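Local structure of PrgX (Enterococcus faecalis, 2AWI) at the interface of chains A and B. The protein is the receptor for the peptide sex pheromone cCF10, a probably DNA-binding repressor that regulates plasmid conjugation. Numbering follows the deposited sequence. Chains: chain A/B, PrgX.

Contact 1: the interface of chains A and B. Residues chain A 2, 67, 73; chain B 48, 58.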
loop_
_atom_site.group_PDB
_atom_site.type_symbol
_atom_site.label_atom_id
_atom_site.label_comp_id
_atom_site.label_asym_id
_atom_site.label_seq_id
_atom_site.Cartn_x
_atom_site.Cartn_y
_atom_site.Cartn_z
ATOM N N PHE A 2 21.646 45.351 -23.781
ATOM C CA PHE A 2 20.572 45.264 -22.748
ATOM C C PHE A 2 19.803 46.581 -22.612
ATOM O O PHE A 2 20.374 47.667 -22.730
ATOM C CB PHE A 2 21.166 44.883 -21.383
ATOM C CG PHE A 2 22.014 43.641 -21.412
ATOM C CD1 PHE A 2 23.366 43.715 -21.741
ATOM C CD2 PHE A 2 21.459 42.395 -21.136
ATOM C CE1 PHE A 2 24.155 42.563 -21.796
ATOM C CE2 PHE A 2 22.237 41.235 -21.189
ATOM C CZ PHE A 2 23.587 41.321 -21.519
HETATM N N MSE A 67 18.605 39.438 -19.680
HETATM C CA MSE A 67 19.603 38.415 -19.377
HETATM C C MSE A 67 18.998 37.021 -19.226
HETATM O O MSE A 67 19.611 36.118 -18.648
HETATM C CB MSE A 67 20.382 38.783 -18.117
HETATM C CG MSE A 67 21.226 40.025 -18.292
HETATM SE SE MSE A 67 22.795 40.009 -17.176
HETATM C CE MSE A 67 23.967 38.982 -18.327
ATOM N N ASN A 73 24.237 37.441 -26.496
ATOM C CA ASN A 73 25.485 37.447 -27.257
ATOM C C ASN A 73 25.715 36.214 -28.128
ATOM O O ASN A 73 24.862 35.331 -28.223
ATOM C CB ASN A 73 26.687 37.647 -26.327
ATOM C CG ASN A 73 26.741 36.629 -25.208
ATOM O OD1 ASN A 73 26.521 35.437 -25.426
ATOM N ND2 ASN A 73 27.046 37.093 -24.002
ATOM N N SER B 48 29.440 41.880 -18.814
ATOM C CA SER B 48 28.778 40.843 -19.585
ATOM C C SER B 48 29.748 40.330 -20.641
ATOM O O SER B 48 29.778 39.143 -20.950
ATOM C CB SER B 48 27.527 41.409 -20.253
ATOM O OG SER B 48 26.896 40.435 -21.065
ATOM N N PHE B 58 27.843 35.133 -15.839
ATOM C CA PHE B 58 27.631 36.491 -15.345
ATOM C C PHE B 58 27.160 36.556 -13.895
ATOM O O PHE B 58 27.769 37.233 -13.070
ATOM C CB PHE B 58 26.601 37.197 -16.232
ATOM C CG PHE B 58 26.367 38.637 -15.870
ATOM C CD1 PHE B 58 27.134 39.645 -16.444
ATOM C CD2 PHE B 58 25.383 38.987 -14.952
ATOM C CE1 PHE B 58 26.926 40.972 -16.113
ATOM C CE2 PHE B 58 25.168 40.316 -14.614
ATOM C CZ PHE B 58 25.942 41.310 -15.198
#
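A:Met67, a selenomethionine, lays its terminal methyl on the ring of B:Phe58, where the helix-turn-helix regions of two PrgX copies meet. The family is the XRE-type helix-turn-helix. This is the tight part of the patch. Methyl CE of A:Met67 stands over the face of the B:Phe58 ring, 3.7 Å from its centroid, in a CH-pi contact. CE of A:Met67 sits off centre, toward the CG end of the ring, 3.5 Å from CG of B:Phe58. The selenium lies over the CD2-CE2 side of the same face, with SE of A:Met67 3.5 Å from CE2 of B:Phe58. The A:Met67 chain bends at its last torsion (chi3 85°), which lays SE and CE together along the ring. The two side chains cross at about a right angle.

Packing is looser on the side of B:Ser48. The far rim of A:Phe2 meets this serine through CE1 and CZ. Hydroxyl OG of B:Ser48 lies 3.5 Å from CZ of A:Phe2, and CB of the serine is 3.9 Å from CE1 of the same ring. These are van der Waals contacts with a small side chain. A:Asn73 stands at the margin. The amide ND2 of A:Asn73 stays 4.5 Å from OG of B:Ser48, beyond hydrogen-bonding distance, and the partner hides little of the asparagine surface.

Contact 2: the interface of chains A and B. Residues chain A 10, 60, 64, 68; chain B 148-149, 182, 186.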
loop_
_atom_site.group_PDB
_atom_site.type_symbol
_atom_site.label_atom_id
_atom_site.label_comp_id
_atom_site.label_asym_id
_atom_site.label_seq_id
_atom_site.Cartn_x
_atom_site.Cartn_y
_atom_site.Cartn_z
ATOM N N GLN A 10 10.437 52.019 -16.777
ATOM C CA GLN A 10 9.189 51.281 -16.615
ATOM C C GLN A 10 8.874 51.094 -15.129
ATOM O O GLN A 10 7.780 51.420 -14.670
ATOM C CB GLN A 10 9.293 49.900 -17.274
ATOM C CG GLN A 10 8.161 48.951 -16.877
ATOM C CD GLN A 10 8.572 47.480 -16.851
ATOM O OE1 GLN A 10 7.832 46.630 -16.347
ATOM N NE2 GLN A 10 9.747 47.176 -17.392
ATOM N N GLU A 60 16.317 40.557 -10.628
ATOM C CA GLU A 60 15.075 40.604 -11.384
ATOM C C GLU A 60 15.167 41.673 -12.458
ATOM O O GLU A 60 14.697 41.479 -13.580
ATOM C CB GLU A 60 13.881 40.910 -10.477
ATOM C CG GLU A 60 12.559 40.684 -11.182
ATOM C CD GLU A 60 11.354 41.142 -10.380
ATOM O OE1 GLU A 60 11.322 40.873 -9.165
ATOM O OE2 GLU A 60 10.431 41.753 -10.968
ATOM N N ARG A 64 14.885 41.163 -16.358
ATOM C CA ARG A 64 13.886 41.909 -17.119
ATOM C C ARG A 64 14.531 42.668 -18.271
ATOM O O ARG A 64 13.907 42.885 -19.312
ATOM C CB ARG A 64 13.133 42.880 -16.205
ATOM C CG ARG A 64 12.043 42.220 -15.376
ATOM C CD ARG A 64 11.584 43.117 -14.244
ATOM N NE ARG A 64 10.589 42.458 -13.407
ATOM C CZ ARG A 64 9.341 42.218 -13.785
ATOM N NH1 ARG A 64 8.929 42.592 -14.986
ATOM N NH2 ARG A 64 8.512 41.582 -12.968
ATOM N N ASN A 68 17.793 36.854 -19.766
ATOM C CA ASN A 68 17.083 35.583 -19.720
ATOM C C ASN A 68 16.851 35.012 -21.122
ATOM O O ASN A 68 17.059 33.794 -21.295
ATOM C CB ASN A 68 15.744 35.741 -18.985
ATOM C CG ASN A 68 14.874 36.856 -19.557
ATOM O OD1 ASN A 68 13.705 36.994 -19.189
ATOM N ND2 ASN A 68 15.439 37.658 -20.452
ATOM N N PHE B 148 3.314 43.969 -11.424
ATOM C CA PHE B 148 4.017 43.666 -10.194
ATOM C C PHE B 148 5.354 42.970 -10.375
ATOM O O PHE B 148 5.649 42.412 -11.427
ATOM C CB PHE B 148 3.094 42.860 -9.297
ATOM C CG PHE B 148 1.717 43.432 -9.224
ATOM C CD1 PHE B 148 0.784 43.148 -10.221
ATOM C CD2 PHE B 148 1.369 44.323 -8.207
ATOM C CE1 PHE B 148 -0.477 43.740 -10.213
ATOM C CE2 PHE B 148 0.111 44.925 -8.185
ATOM C CZ PHE B 148 -0.817 44.630 -9.195
ATOM N N PHE B 149 6.168 43.035 -9.332
ATOM C CA PHE B 149 7.496 42.442 -9.357
ATOM C C PHE B 149 7.649 41.451 -8.215
ATOM O O PHE B 149 6.752 41.317 -7.381
ATOM C CB PHE B 149 8.541 43.558 -9.249
ATOM C CG PHE B 149 8.230 44.758 -10.112
ATOM C CD1 PHE B 149 7.451 45.808 -9.616
ATOM C CD2 PHE B 149 8.646 44.804 -11.441
ATOM C CE1 PHE B 149 7.089 46.883 -10.432
ATOM C CE2 PHE B 149 8.288 45.869 -12.269
ATOM C CZ PHE B 149 7.506 46.912 -11.762
ATOM N N PHE B 182 11.562 35.558 -14.697
ATOM C CA PHE B 182 12.636 36.536 -14.628
ATOM C C PHE B 182 13.772 36.097 -13.715
ATOM O O PHE B 182 14.283 36.875 -12.913
ATOM C CB PHE B 182 12.075 37.901 -14.212
ATOM C CG PHE B 182 11.179 38.512 -15.254
ATOM C CD1 PHE B 182 11.660 38.749 -16.542
ATOM C CD2 PHE B 182 9.849 38.808 -14.968
ATOM C CE1 PHE B 182 10.824 39.271 -17.536
ATOM C CE2 PHE B 182 9.002 39.329 -15.952
ATOM C CZ PHE B 182 9.492 39.562 -17.244
ATOM N N TYR B 186 13.354 35.044 -8.707
ATOM C CA TYR B 186 11.992 35.486 -8.962
ATOM C C TYR B 186 11.046 34.281 -9.003
ATOM O O TYR B 186 9.964 34.311 -8.400
ATOM C CB TYR B 186 11.972 36.258 -10.288
ATOM C CG TYR B 186 10.607 36.560 -10.848
ATOM C CD1 TYR B 186 9.931 35.624 -11.635
ATOM C CD2 TYR B 186 9.992 37.797 -10.611
ATOM C CE1 TYR B 186 8.679 35.912 -12.175
ATOM C CE2 TYR B 186 8.749 38.095 -11.140
ATOM C CZ TYR B 186 8.095 37.150 -11.923
ATOM O OH TYR B 186 6.860 37.442 -12.446
HETATM O O HOH W 1 5.641 40.352 -13.279
#
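The C-terminal helix of the helix-turn-helix region, helix 58-67 of chain A, meets the helical TPR-like regulatory region of chain B here. A:Arg64 reaches across between two phenylalanines. Its guanidinium has CD2 of B:Phe149 over one face and CE2 of B:Phe182 over the opposite face. The two rings are turned differently. The guanidinium is steep to the B:Phe149 ring, with planes 73° apart, and that ring presents its edge. It is more nearly parallel to B:Phe182, at 33°. Nearer the backbone, CG of A:Arg64 lies over the centre of the B:Phe182 ring, 3.7 Å from the centroid, in a CH-pi contact.

A:Glu60, one helical turn earlier, holds the guanidinium in place. NE and NH2 of A:Arg64 both bond side-on to carboxylate oxygen OE2 of A:Glu60, and NH2 lies 2.8 Å from it. NE uses the anti lone pair of OE2 and completes a salt bridge within chain A. The arginine chain runs extended from CG to NE, and its last torsion (chi4 -72°) turns the NE and NH2 edge toward OE2. The carboxylate carbon CD of A:Glu60 also packs 3.6 Å from CD2 of B:Tyr186, and OE1 lies in plane at that ring's edge.

Water 1 links the chains. NH2 of A:Arg64 bonds to water 1 at 3.1 Å, and this water lies 2.8 Å from the backbone O of B:Phe148. The hydroxyl OH of B:Tyr186 is a longer partner of water 1, at 3.3 Å. In the fold, B:Phe148 and B:Phe149 lie in the loop before helix 150-159, while B:Phe182 and B:Tyr186 flank the start of helix 184-203.

Contact 1 and contact 2 lie about 15 Å apart, between the centres of their C-alpha atoms. Helix 58-67 of chain A takes part in both: A:Met67 works in contact 1, A:Glu60 and A:Arg64 in contact 2. Contact 1 joins the helix-turn-helix regions of the two chains. Contact 2 joins that region of chain A to the regulatory region of chain B. The same helix therefore touches both parts of the partner. Each contact recurs with the chains exchanged. If this interface is the biological one, it could couple the probable DNA-binding regions to the regulatory regions. The structure alone does not show either.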